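Local coordinates for protein acyl-coenzyme A oxidase 3 (Yarrowia lipolytica, PDB 5YS9) that oxidises fatty acyl-CoA substrates to (2E)-enoyl-CoA with FAD as cofactor, passing electrons to oxygen to give hydrogen peroxide in peroxisomal beta-oxidation, at residues 254-259 with 448-453; 84-89 with 119-124; 199-204 with 262-267. All blocks are in the same frame, centred on the assembly; numbering follows the deposited sequence.

Contact 1 of 3, residues 254-259 with 448-453; sequences MGRDAI and WVVQCT. With FAD (flavin-adenine dinucleotide), chain C.
Two loops meet here at an interface of the acyl-CoA oxidase fold: residues 254-259, in the middle beta domain, end in a type I beta turn from R256 to I259, and residues 448-453, in the helical C-alpha1 domain, follow helix 441-448. R256 bridges them. It opens the turn with positive backbone angles (phi 56°), and its CB heads toward the helical loop. CG, set anti to the carbonyl carbon, carries the chain on. CD is the first atom to meet the partner, 4.1 Å from V450 CG1. A bend at chi3 brings NE to 3.4 Å from V450 CG1, and the guanidinium runs on beyond it. At the tip NH2 lies 3.7 Å from Q451 CG, arriving roughly at right angles to the glutamine chain. NE and NH2 are hydrogen-bonded to a residue bordering the segments, NH1 only weakly to M116 O, and the backbone N to D447 OD1, so that arginine is anchored at both ends.

V450 works in two directions. Its CG1 sits in the crowded position between backbone N and carbonyl carbon and takes the arginine; the other branch, CG2, turns to the flavin, 3.2 Å from the methyl C8M of FAD. R256 is therefore a second-shell residue behind a wall of the cofactor pocket. R427 of the second subunit packs on both M254 and V449, whose own meeting is apolar: the extended methionine crosses the valine at about a right angle, with M254 CE 4.1 Å from V449 CG1.

Contact 2 of 3, residues 84-89 with 119-124; sequences TAVARI and RIRLGV
NH1 of R121 has two partners, a hydrogen bond with the hydroxyl of Y676 of the second subunit and a weak one to A258 O. The other guanidinium nitrogens are held as well, NE in a salt bridge with D260 and NH2 in a hydrogen bond to S207 OG, so the group's rotation is fixed from several sides and its buried charge has an acidic counterpart. This arginine stands at a helix-helix crossing in the N-terminal alpha-helical part of the acyl-CoA oxidase, where the axes of the short segments 84-89 and 119-124 approach to 9.7 Å, with a signed crossing angle of -65°.

The polar head is reached through an apolar passage. CD of R121 runs beside the small A85, and the chain bends at chi3 to carry the guanidinium alongside V86. One valine branch, CG2, sits over a face of that plane, displaced toward its rim and 3.8 Å from R121 CZ.

Further along helix 78-92, I89 points at the partner helix and splits its contacts among its atoms. CD1 reaches the backbone, 3.8 Å from L122 N, and also lies near R121 CB; CG1 approaches L122 CB. I89 also packs against F684 of the second subunit. The shortest carbon contact of the crossing joins two methyls obliquely: I89 CG2 stands 3.6 Å from L122 CD1.

Contact 3 of 3, residues 199-204 with 262-267; sequences WWIGGA and GWIQFT. With FAD (flavin-adenine dinucleotide), chain C.
Hydrogen bonds pair I201 with G262 in both directions. I201 N gives to G262 O over 3.0 Å, in the plane of that carbonyl. The return bond, G262 N to I201 O at 2.8 Å, is straighter at the hydrogen (156°), but its donor stands well above the carbonyl plane. I201 O accepts again from A204 N, closing the type II beta turn 201-204 in which G203 takes a positive phi. The next amide faces the cofactor: G202 N donates to FAD O4 over 3.2 Å.

This is an antiparallel hydrogen-bonded pair in the middle beta domain of the acyl-CoA dehydrogenase fold, joining strands 198-201 and 262-272. The chain turns a corner at W200, and the segment thus serves both the sheet and the flavin.

Aromatic contacts form a second group. The W200 indole has W199 CD1 over one face and the flavin, near C8, over the opposite one, 3.9 Å above the plane; its CB comes close to the central flavin ring. An alanine here would lose the indole between W199 and the flavin, and would probably leave the dimethylbenzene end of the cofactor less firmly positioned. W199 and W263 have nearly parallel planes, 20° apart, but slid so that they barely overlap; H433 of the second subunit meets W199 edge-to-face.

Apolar contacts complete the set. I264 reaches across at about a right angle to I201, and its CD1 rests 3.9 Å from A204 CB.

How the contacts relate
From the N terminus, contact 2 comes first, joining helices 78-92 and 116-136 across 29 residues between its segments, helix 101-111 among them. The chain then enters the middle beta domain, where 199-204 opens contact 3 and 254-259 opens contact 1. Contact 3 closes at 262-267, while contact 1 waits for 448-453, in the C-alpha1 domain, so these two cross; contact 2 precedes both. In space they adjoin: A258 and I259 of contact 1 pack on A85 and I120 of contact 2, I259 also touches G202, and V124 meets G202. Contact 1 ties the beta domain to the helices and contact 3 two strands within it, both beside the same FAD; all three touch the second subunit.

Contact 1 of 3, residues 254-259 with 448-453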
loop_
_atom_site.group_PDB
_atom_site.type_symbol
_atom_site.label_atom_id
_atom_site.label_comp_id
_atom_site.label_asym_id
_atom_site.label_seq_id
_atom_site.Cartn_x
_atom_site.Cartn_y
_atom_site.Cartn_z
ATOM N N MET A 254 -12.476 2.549 -2.864
ATOM C CA MET A 254 -11.103 2.980 -2.710
ATOM C C MET A 254 -10.547 3.622 -4.021
ATOM O O MET A 254 -9.799 4.631 -3.962
ATOM C CB MET A 254 -10.246 1.805 -2.318
ATOM C CG MET A 254 -8.752 2.076 -2.355
ATOM S SD MET A 254 -8.022 0.799 -1.335
ATOM C CE MET A 254 -6.259 1.226 -1.371
ATOM N N GLY A 255 -10.927 3.045 -5.148
ATOM C CA GLY A 255 -10.420 3.398 -6.445
ATOM C C GLY A 255 -11.424 3.069 -7.518
ATOM O O GLY A 255 -12.501 2.594 -7.229
ATOM N N ARG A 256 -11.077 3.365 -8.758
ATOM C CA ARG A 256 -11.862 2.950 -9.909
ATOM C C ARG A 256 -13.294 3.423 -9.832
ATOM O O ARG A 256 -14.219 2.687 -10.084
ATOM C CB ARG A 256 -11.785 1.442 -10.109
ATOM C CG ARG A 256 -10.477 0.987 -10.720
ATOM C CD ARG A 256 -10.507 -0.460 -11.150
ATOM N NE ARG A 256 -9.220 -1.110 -10.967
ATOM C CZ ARG A 256 -8.510 -1.671 -11.933
ATOM N NH1 ARG A 256 -8.950 -1.678 -13.168
ATOM N NH2 ARG A 256 -7.357 -2.239 -11.656
ATOM N N ASP A 257 -13.451 4.676 -9.460
ATOM C CA ASP A 257 -14.751 5.262 -9.281
ATOM C C ASP A 257 -15.538 5.433 -10.571
ATOM O O ASP A 257 -16.724 5.637 -10.522
ATOM C CB ASP A 257 -14.666 6.556 -8.486
ATOM C CG ASP A 257 -14.854 6.341 -7.000
ATOM O OD1 ASP A 257 -15.657 5.499 -6.595
ATOM O OD2 ASP A 257 -14.194 7.020 -6.223
ATOM N N ALA A 258 -14.875 5.384 -11.718
ATOM C CA ALA A 258 -15.590 5.506 -12.986
ATOM C C ALA A 258 -16.555 4.353 -13.198
ATOM O O ALA A 258 -17.483 4.481 -14.009
ATOM C CB ALA A 258 -14.622 5.535 -14.145
ATOM N N ILE A 259 -16.304 3.213 -12.561
ATOM C CA ILE A 259 -17.149 2.029 -12.695
ATOM C C ILE A 259 -18.336 2.076 -11.757
ATOM O O ILE A 259 -18.187 2.318 -10.580
ATOM C CB ILE A 259 -16.392 0.736 -12.362
ATOM C CG1 ILE A 259 -15.114 0.624 -13.163
ATOM C CG2 ILE A 259 -17.265 -0.483 -12.600
ATOM C CD1 ILE A 259 -14.096 -0.261 -12.495
ATOM N N TRP A 448 -5.161 0.095 -8.707
ATOM C CA TRP A 448 -4.540 -1.206 -8.935
ATOM C C TRP A 448 -4.982 -2.319 -8.005
ATOM O O TRP A 448 -5.116 -3.450 -8.406
ATOM C CB TRP A 448 -3.012 -1.124 -8.936
ATOM C CG TRP A 448 -2.388 -2.471 -9.164
ATOM C CD1 TRP A 448 -1.875 -3.286 -8.228
ATOM C CD2 TRP A 448 -2.325 -3.183 -10.392
ATOM N NE1 TRP A 448 -1.459 -4.446 -8.788
ATOM C CE2 TRP A 448 -1.722 -4.410 -10.126
ATOM C CE3 TRP A 448 -2.695 -2.888 -11.698
ATOM C CZ2 TRP A 448 -1.474 -5.339 -11.113
ATOM C CZ3 TRP A 448 -2.448 -3.809 -12.671
ATOM C CH2 TRP A 448 -1.852 -5.018 -12.380
ATOM N N VAL A 449 -5.164 -1.979 -6.753
ATOM C CA VAL A 449 -5.161 -2.909 -5.655
ATOM C C VAL A 449 -6.263 -3.980 -5.725
ATOM O O VAL A 449 -6.100 -5.072 -5.220
ATOM C CB VAL A 449 -5.067 -2.121 -4.337
ATOM C CG1 VAL A 449 -6.254 -2.297 -3.427
ATOM C CG2 VAL A 449 -3.747 -2.369 -3.652
ATOM N N VAL A 450 -7.372 -3.661 -6.363
ATOM C CA VAL A 450 -8.462 -4.601 -6.504
ATOM C C VAL A 450 -8.055 -5.853 -7.290
ATOM O O VAL A 450 -8.645 -6.893 -7.120
ATOM C CB VAL A 450 -9.726 -3.928 -7.088
ATOM C CG1 VAL A 450 -9.443 -3.294 -8.433
ATOM C CG2 VAL A 450 -10.869 -4.910 -7.174
ATOM N N GLN A 451 -7.022 -5.743 -8.110
ATOM C CA GLN A 451 -6.518 -6.839 -8.930
ATOM C C GLN A 451 -6.110 -8.018 -8.061
ATOM O O GLN A 451 -6.123 -9.149 -8.488
ATOM C CB GLN A 451 -5.296 -6.388 -9.722
ATOM C CG GLN A 451 -5.562 -5.361 -10.794
ATOM C CD GLN A 451 -5.642 -5.964 -12.167
ATOM O OE1 GLN A 451 -6.688 -6.386 -12.605
ATOM N NE2 GLN A 451 -4.531 -6.002 -12.851
ATOM N N CYS A 452 -5.653 -7.725 -6.862
ATOM C CA CYS A 452 -5.403 -8.732 -5.855
ATOM C C CYS A 452 -6.637 -9.441 -5.312
ATOM O O CYS A 452 -6.530 -10.534 -4.808
ATOM C CB CYS A 452 -4.557 -8.167 -4.728
ATOM S SG CYS A 452 -3.066 -7.367 -5.307
ATOM N N THR A 453 -7.783 -8.779 -5.320
ATOM C CA THR A 453 -8.981 -9.364 -4.743
ATOM C C THR A 453 -9.878 -10.084 -5.750
ATOM O O THR A 453 -10.285 -11.195 -5.519
ATOM C CB THR A 453 -9.756 -8.303 -3.926
ATOM O OG1 THR A 453 -9.040 -8.031 -2.725
ATOM C CG2 THR A 453 -11.118 -8.776 -3.542
HETATM P PA FAD C . -14.112 -13.850 0.182
HETATM O O1A FAD C . -15.185 -14.020 1.187
HETATM O O2A FAD C . -13.893 -14.874 -0.864
HETATM O O5B FAD C . -12.766 -13.759 1.006
HETATM C C5B FAD C . -12.598 -12.745 1.982
HETATM C C4B FAD C . -11.280 -12.907 2.711
HETATM O O4B FAD C . -11.246 -14.176 3.355
HETATM C C3B FAD C . -10.128 -12.877 1.743
HETATM O O3B FAD C . -9.045 -12.177 2.321
HETATM C C2B FAD C . -9.705 -14.307 1.610
HETATM O O2B FAD C . -8.296 -14.367 1.503
HETATM C C1B FAD C . -10.167 -14.962 2.885
HETATM N N9A FAD C . -10.561 -16.344 2.551
HETATM C C8A FAD C . -11.620 -16.733 1.831
HETATM N N7A FAD C . -11.643 -18.070 1.705
HETATM C C5A FAD C . -10.582 -18.553 2.348
HETATM C C6A FAD C . -10.009 -19.882 2.606
HETATM N N6A FAD C . -10.596 -20.997 2.138
HETATM N N1A FAD C . -8.878 -19.942 3.323
HETATM C C2A FAD C . -8.281 -18.842 3.794
HETATM N N3A FAD C . -8.744 -17.612 3.598
HETATM C C4A FAD C . -9.868 -17.411 2.900
HETATM N N1 FAD C . -17.805 -9.734 -9.137
HETATM C C2 FAD C . -18.567 -9.974 -10.214
HETATM O O2 FAD C . -19.114 -11.068 -10.329
HETATM N N3 FAD C . -18.761 -9.090 -11.179
HETATM C C4 FAD C . -18.212 -7.896 -11.144
HETATM O O4 FAD C . -18.419 -7.098 -12.049
HETATM C C4X FAD C . -17.367 -7.545 -10.004
HETATM N N5 FAD C . -16.794 -6.352 -9.914
HETATM C C5X FAD C . -16.037 -6.056 -8.856
HETATM C C6 FAD C . -15.473 -4.807 -8.802
HETATM C C7 FAD C . -14.692 -4.452 -7.738
HETATM C C7M FAD C . -14.083 -3.082 -7.722
HETATM C C8 FAD C . -14.459 -5.423 -6.648
HETATM C C8M FAD C . -13.601 -5.061 -5.475
HETATM C C9 FAD C . -15.017 -6.683 -6.702
HETATM C C9A FAD C . -15.805 -7.037 -7.770
HETATM N N10 FAD C . -16.386 -8.308 -7.852
HETATM C C10 FAD C . -17.189 -8.566 -8.966
HETATM C "C1'" FAD C . -16.219 -9.305 -6.796
HETATM C "C2'" FAD C . -14.872 -10.001 -6.726
HETATM O "O2'" FAD C . -14.787 -10.900 -7.818
HETATM C "C3'" FAD C . -14.788 -10.751 -5.398
HETATM O "O3'" FAD C . -14.754 -9.763 -4.385
HETATM C "C4'" FAD C . -13.596 -11.679 -5.160
HETATM O "O4'" FAD C . -13.404 -12.610 -6.216
HETATM C "C5'" FAD C . -13.820 -12.523 -3.929
HETATM O "O5'" FAD C . -13.859 -11.701 -2.785
HETATM P P FAD C . -14.970 -11.863 -1.671
HETATM O O1P FAD C . -15.475 -10.506 -1.376
HETATM O O2P FAD C . -15.899 -12.943 -2.084
HETATM O O3P FAD C . -14.136 -12.366 -0.421
#

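Contact 2 of 3, residues 84-89 with 119-124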
loop_
_atom_site.group_PDB
_atom_site.type_symbol
_atom_site.label_atom_id
_atom_site.label_comp_id
_atom_site.label_asym_id
_atom_site.label_seq_id
_atom_site.Cartn_x
_atom_site.Cartn_y
_atom_site.Cartn_z
ATOM N N THR A 84 -17.549 10.730 -17.632
ATOM C CA THR A 84 -16.562 10.784 -18.719
ATOM C C THR A 84 -16.207 9.394 -19.139
ATOM O O THR A 84 -15.882 9.152 -20.313
ATOM C CB THR A 84 -15.279 11.573 -18.349
ATOM O OG1 THR A 84 -14.817 11.165 -17.072
ATOM C CG2 THR A 84 -15.536 13.097 -18.311
ATOM N N ALA A 85 -16.324 8.420 -18.242
ATOM C CA ALA A 85 -16.081 7.037 -18.709
ATOM C C ALA A 85 -17.030 6.617 -19.817
ATOM O O ALA A 85 -16.651 5.823 -20.660
ATOM C CB ALA A 85 -16.103 6.047 -17.580
ATOM N N VAL A 86 -18.253 7.141 -19.830
ATOM C CA VAL A 86 -19.185 6.787 -20.901
ATOM C C VAL A 86 -18.775 7.432 -22.209
ATOM O O VAL A 86 -18.732 6.768 -23.224
ATOM C CB VAL A 86 -20.650 7.096 -20.547
ATOM C CG1 VAL A 86 -21.570 6.758 -21.721
ATOM C CG2 VAL A 86 -21.063 6.283 -19.326
ATOM N N ALA A 87 -18.389 8.692 -22.159
ATOM C CA ALA A 87 -17.925 9.386 -23.337
ATOM C C ALA A 87 -16.684 8.691 -23.860
ATOM O O ALA A 87 -16.471 8.583 -25.054
ATOM C CB ALA A 87 -17.638 10.828 -23.010
ATOM N N ARG A 88 -15.856 8.241 -22.939
ATOM C CA ARG A 88 -14.674 7.503 -23.297
ATOM C C ARG A 88 -15.025 6.185 -24.000
ATOM O O ARG A 88 -14.387 5.802 -24.951
ATOM C CB ARG A 88 -13.793 7.306 -22.063
ATOM C CG ARG A 88 -12.711 8.361 -21.902
ATOM C CD ARG A 88 -12.955 9.352 -20.778
ATOM N NE ARG A 88 -12.124 9.050 -19.634
ATOM C CZ ARG A 88 -11.296 9.888 -19.024
ATOM N NH1 ARG A 88 -11.167 11.132 -19.417
ATOM N NH2 ARG A 88 -10.596 9.462 -17.997
ATOM N N ILE A 89 -16.060 5.506 -23.531
ATOM C CA ILE A 89 -16.520 4.270 -24.141
ATOM C C ILE A 89 -17.024 4.483 -25.575
ATOM O O ILE A 89 -16.772 3.677 -26.451
ATOM C CB ILE A 89 -17.554 3.559 -23.233
ATOM C CG1 ILE A 89 -16.841 2.854 -22.087
ATOM C CG2 ILE A 89 -18.371 2.533 -23.987
ATOM C CD1 ILE A 89 -17.692 2.623 -20.869
ATOM N N ARG A 119 -11.639 1.297 -18.890
ATOM C CA ARG A 119 -11.365 -0.069 -19.340
ATOM C C ARG A 119 -12.307 -1.104 -18.703
ATOM O O ARG A 119 -12.808 -1.971 -19.395
ATOM C CB ARG A 119 -9.906 -0.396 -19.004
ATOM C CG ARG A 119 -9.508 -1.801 -19.307
ATOM C CD ARG A 119 -8.164 -2.187 -18.750
ATOM N NE ARG A 119 -7.959 -3.556 -19.212
ATOM C CZ ARG A 119 -6.948 -4.359 -18.899
ATOM N NH1 ARG A 119 -5.980 -3.935 -18.117
ATOM N NH2 ARG A 119 -6.926 -5.621 -19.374
ATOM N N ILE A 120 -12.560 -1.010 -17.396
ATOM C CA ILE A 120 -13.372 -2.013 -16.715
ATOM C C ILE A 120 -14.824 -1.730 -16.921
ATOM O O ILE A 120 -15.610 -2.663 -17.086
ATOM C CB ILE A 120 -13.099 -2.115 -15.191
ATOM C CG1 ILE A 120 -11.619 -2.329 -14.933
ATOM C CG2 ILE A 120 -13.855 -3.288 -14.582
ATOM C CD1 ILE A 120 -11.061 -3.521 -15.691
ATOM N N ARG A 121 -15.207 -0.471 -16.963
ATOM C CA ARG A 121 -16.602 -0.165 -17.165
ATOM C C ARG A 121 -17.079 -0.688 -18.497
ATOM O O ARG A 121 -18.190 -1.156 -18.625
ATOM C CB ARG A 121 -16.906 1.316 -17.009
ATOM C CG ARG A 121 -18.244 1.514 -16.335
ATOM C CD ARG A 121 -18.722 2.932 -16.413
ATOM N NE ARG A 121 -20.158 2.980 -16.570
ATOM C CZ ARG A 121 -20.891 4.022 -16.240
ATOM N NH1 ARG A 121 -20.318 5.081 -15.732
ATOM N NH2 ARG A 121 -22.186 3.991 -16.419
ATOM N N LEU A 122 -16.232 -0.599 -19.499
ATOM C CA LEU A 122 -16.496 -1.298 -20.749
ATOM C C LEU A 122 -16.325 -2.803 -20.591
ATOM O O LEU A 122 -17.189 -3.596 -21.003
ATOM C CB LEU A 122 -15.547 -0.814 -21.833
ATOM C CG LEU A 122 -15.973 -1.209 -23.230
ATOM C CD1 LEU A 122 -17.443 -0.870 -23.433
ATOM C CD2 LEU A 122 -15.068 -0.513 -24.242
ATOM N N GLY A 123 -15.203 -3.173 -20.007
ATOM C CA GLY A 123 -14.861 -4.585 -19.781
ATOM C C GLY A 123 -15.963 -5.513 -19.261
ATOM O O GLY A 123 -16.052 -6.678 -19.685
ATOM N N VAL A 124 -16.803 -5.022 -18.369
ATOM C CA VAL A 124 -17.837 -5.876 -17.819
ATOM C C VAL A 124 -18.805 -6.370 -18.873
ATOM O O VAL A 124 -19.246 -7.494 -18.804
ATOM C CB VAL A 124 -18.612 -5.235 -16.650
ATOM C CG1 VAL A 124 -17.689 -4.899 -15.510
ATOM C CG2 VAL A 124 -19.397 -4.027 -17.097
#

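Contact 3 of 3, residues 199-204 with 262-267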
loop_
_atom_site.group_PDB
_atom_site.type_symbol
_atom_site.label_atom_id
_atom_site.label_comp_id
_atom_site.label_asym_id
_atom_site.label_seq_id
_atom_site.Cartn_x
_atom_site.Cartn_y
_atom_site.Cartn_z
ATOM N N TRP A 199 -23.549 -8.284 -5.629
ATOM C CA TRP A 199 -22.685 -7.271 -5.072
ATOM C C TRP A 199 -21.469 -7.096 -5.919
ATOM O O TRP A 199 -20.979 -8.049 -6.490
ATOM C CB TRP A 199 -22.261 -7.630 -3.632
ATOM C CG TRP A 199 -22.023 -6.369 -2.793
ATOM C CD1 TRP A 199 -20.830 -5.733 -2.583
ATOM C CD2 TRP A 199 -23.006 -5.566 -2.141
ATOM N NE1 TRP A 199 -21.014 -4.587 -1.834
ATOM C CE2 TRP A 199 -22.342 -4.480 -1.528
ATOM C CE3 TRP A 199 -24.385 -5.666 -1.991
ATOM C CZ2 TRP A 199 -23.017 -3.517 -0.763
ATOM C CZ3 TRP A 199 -25.061 -4.680 -1.228
ATOM C CH2 TRP A 199 -24.374 -3.639 -0.636
ATOM N N TRP A 200 -20.974 -5.862 -5.949
ATOM C CA TRP A 200 -19.872 -5.407 -6.795
ATOM C C TRP A 200 -20.093 -5.557 -8.311
ATOM O O TRP A 200 -19.111 -5.629 -9.076
ATOM C CB TRP A 200 -18.527 -6.055 -6.396
ATOM C CG TRP A 200 -18.067 -5.719 -5.062
ATOM C CD1 TRP A 200 -17.734 -6.571 -4.075
ATOM C CD2 TRP A 200 -17.847 -4.406 -4.558
ATOM N NE1 TRP A 200 -17.347 -5.867 -2.950
ATOM C CE2 TRP A 200 -17.429 -4.530 -3.233
ATOM C CE3 TRP A 200 -17.981 -3.133 -5.096
ATOM C CZ2 TRP A 200 -17.151 -3.419 -2.438
ATOM C CZ3 TRP A 200 -17.699 -2.029 -4.287
ATOM C CH2 TRP A 200 -17.303 -2.187 -2.992
ATOM N N ILE A 201 -21.352 -5.556 -8.760
ATOM C CA ILE A 201 -21.636 -5.772 -10.206
ATOM C C ILE A 201 -21.362 -4.476 -11.018
ATOM O O ILE A 201 -22.189 -3.516 -11.035
ATOM C CB ILE A 201 -23.088 -6.268 -10.480
ATOM C CG1 ILE A 201 -23.487 -7.391 -9.511
ATOM C CG2 ILE A 201 -23.206 -6.779 -11.905
ATOM C CD1 ILE A 201 -22.471 -8.526 -9.364
ATOM N N GLY A 202 -20.201 -4.458 -11.677
ATOM C CA GLY A 202 -19.813 -3.342 -12.542
ATOM C C GLY A 202 -20.803 -3.129 -13.659
ATOM O O GLY A 202 -21.186 -4.077 -14.317
ATOM N N GLY A 203 -21.273 -1.885 -13.826
ATOM C CA GLY A 203 -22.271 -1.557 -14.860
ATOM C C GLY A 203 -23.723 -1.653 -14.422
ATOM O O GLY A 203 -24.612 -1.100 -15.079
ATOM N N ALA A 204 -23.979 -2.395 -13.342
ATOM C CA ALA A 204 -25.359 -2.632 -12.908
ATOM C C ALA A 204 -26.014 -1.401 -12.340
ATOM O O ALA A 204 -27.228 -1.257 -12.423
ATOM C CB ALA A 204 -25.436 -3.762 -11.891
ATOM N N GLY A 262 -22.907 -1.987 -8.794
ATOM C CA GLY A 262 -24.173 -1.927 -8.182
ATOM C C GLY A 262 -24.476 -3.240 -7.527
ATOM O O GLY A 262 -23.839 -4.241 -7.849
ATOM N N TRP A 263 -25.434 -3.192 -6.595
ATOM C CA TRP A 263 -26.047 -4.371 -5.999
ATOM C C TRP A 263 -27.314 -4.695 -6.742
ATOM O O TRP A 263 -27.924 -3.798 -7.260
ATOM C CB TRP A 263 -26.410 -4.157 -4.529
ATOM C CG TRP A 263 -27.308 -3.008 -4.215
ATOM C CD1 TRP A 263 -26.897 -1.761 -3.902
ATOM C CD2 TRP A 263 -28.733 -2.984 -4.154
ATOM N NE1 TRP A 263 -27.956 -0.954 -3.663
ATOM C CE2 TRP A 263 -29.107 -1.669 -3.792
ATOM C CE3 TRP A 263 -29.734 -3.932 -4.352
ATOM C CZ2 TRP A 263 -30.434 -1.272 -3.621
ATOM C CZ3 TRP A 263 -31.081 -3.543 -4.181
ATOM C CH2 TRP A 263 -31.409 -2.233 -3.812
ATOM N N ILE A 264 -27.691 -5.968 -6.794
ATOM C CA ILE A 264 -28.951 -6.392 -7.387
ATOM C C ILE A 264 -29.666 -7.424 -6.496
ATOM O O ILE A 264 -29.061 -8.366 -6.004
ATOM C CB ILE A 264 -28.767 -7.037 -8.786
ATOM C CG1 ILE A 264 -27.680 -6.308 -9.618
ATOM C CG2 ILE A 264 -30.109 -7.068 -9.534
ATOM C CD1 ILE A 264 -27.354 -7.010 -10.932
ATOM N N GLN A 265 -30.971 -7.243 -6.338
ATOM C CA GLN A 265 -31.862 -8.248 -5.821
ATOM C C GLN A 265 -32.906 -8.606 -6.874
ATOM O O GLN A 265 -33.425 -7.713 -7.561
ATOM C CB GLN A 265 -32.560 -7.718 -4.607
ATOM C CG GLN A 265 -31.598 -7.192 -3.540
ATOM C CD GLN A 265 -32.313 -6.784 -2.318
ATOM O OE1 GLN A 265 -33.455 -6.444 -2.395
ATOM N NE2 GLN A 265 -31.669 -6.859 -1.181
ATOM N N PHE A 266 -33.186 -9.920 -6.977
ATOM C CA PHE A 266 -34.251 -10.498 -7.808
ATOM C C PHE A 266 -35.329 -11.072 -6.915
ATOM O O PHE A 266 -35.039 -11.855 -6.032
ATOM C CB PHE A 266 -33.708 -11.664 -8.624
ATOM C CG PHE A 266 -32.492 -11.337 -9.410
ATOM C CD1 PHE A 266 -31.214 -11.458 -8.828
ATOM C CD2 PHE A 266 -32.590 -10.965 -10.729
ATOM C CE1 PHE A 266 -30.077 -11.149 -9.550
ATOM C CE2 PHE A 266 -31.440 -10.668 -11.467
ATOM C CZ PHE A 266 -30.194 -10.736 -10.867
ATOM N N THR A 267 -36.562 -10.718 -7.160
ATOM C CA THR A 267 -37.683 -11.255 -6.400
ATOM C C THR A 267 -38.666 -11.842 -7.399
ATOM O O THR A 267 -39.305 -11.111 -8.184
ATOM C CB THR A 267 -38.350 -10.166 -5.545
ATOM O OG1 THR A 267 -37.338 -9.465 -4.793
ATOM C CG2 THR A 267 -39.395 -10.786 -4.594
HETATM P PA FAD C . -14.112 -13.850 0.182
HETATM O O1A FAD C . -15.185 -14.020 1.187
HETATM O O2A FAD C . -13.893 -14.874 -0.864
HETATM O O5B FAD C . -12.766 -13.759 1.006
HETATM C C5B FAD C . -12.598 -12.745 1.982
HETATM C C4B FAD C . -11.280 -12.907 2.711
HETATM O O4B FAD C . -11.246 -14.176 3.355
HETATM C C3B FAD C . -10.128 -12.877 1.743
HETATM O O3B FAD C . -9.045 -12.177 2.321
HETATM C C2B FAD C . -9.705 -14.307 1.610
HETATM O O2B FAD C . -8.296 -14.367 1.503
HETATM C C1B FAD C . -10.167 -14.962 2.885
HETATM N N9A FAD C . -10.561 -16.344 2.551
HETATM C C8A FAD C . -11.620 -16.733 1.831
HETATM N N7A FAD C . -11.643 -18.070 1.705
HETATM C C5A FAD C . -10.582 -18.553 2.348
HETATM C C6A FAD C . -10.009 -19.882 2.606
HETATM N N6A FAD C . -10.596 -20.997 2.138
HETATM N N1A FAD C . -8.878 -19.942 3.323
HETATM C C2A FAD C . -8.281 -18.842 3.794
HETATM N N3A FAD C . -8.744 -17.612 3.598
HETATM C C4A FAD C . -9.868 -17.411 2.900
HETATM N N1 FAD C . -17.805 -9.734 -9.137
HETATM C C2 FAD C . -18.567 -9.974 -10.214
HETATM O O2 FAD C . -19.114 -11.068 -10.329
HETATM N N3 FAD C . -18.761 -9.090 -11.179
HETATM C C4 FAD C . -18.212 -7.896 -11.144
HETATM O O4 FAD C . -18.419 -7.098 -12.049
HETATM C C4X FAD C . -17.367 -7.545 -10.004
HETATM N N5 FAD C . -16.794 -6.352 -9.914
HETATM C C5X FAD C . -16.037 -6.056 -8.856
HETATM C C6 FAD C . -15.473 -4.807 -8.802
HETATM C C7 FAD C . -14.692 -4.452 -7.738
HETATM C C7M FAD C . -14.083 -3.082 -7.722
HETATM C C8 FAD C . -14.459 -5.423 -6.648
HETATM C C8M FAD C . -13.601 -5.061 -5.475
HETATM C C9 FAD C . -15.017 -6.683 -6.702
HETATM C C9A FAD C . -15.805 -7.037 -7.770
HETATM N N10 FAD C . -16.386 -8.308 -7.852
HETATM C C10 FAD C . -17.189 -8.566 -8.966
HETATM C "C1'" FAD C . -16.219 -9.305 -6.796
HETATM C "C2'" FAD C . -14.872 -10.001 -6.726
HETATM O "O2'" FAD C . -14.787 -10.900 -7.818
HETATM C "C3'" FAD C . -14.788 -10.751 -5.398
HETATM O "O3'" FAD C . -14.754 -9.763 -4.385
HETATM C "C4'" FAD C . -13.596 -11.679 -5.160
HETATM O "O4'" FAD C . -13.404 -12.610 -6.216
HETATM C "C5'" FAD C . -13.820 -12.523 -3.929
HETATM O "O5'" FAD C . -13.859 -11.701 -2.785
HETATM P P FAD C . -14.970 -11.863 -1.671
HETATM O O1P FAD C . -15.475 -10.506 -1.376
HETATM O O2P FAD C . -15.899 -12.943 -2.084
HETATM O O3P FAD C . -14.136 -12.366 -0.421
#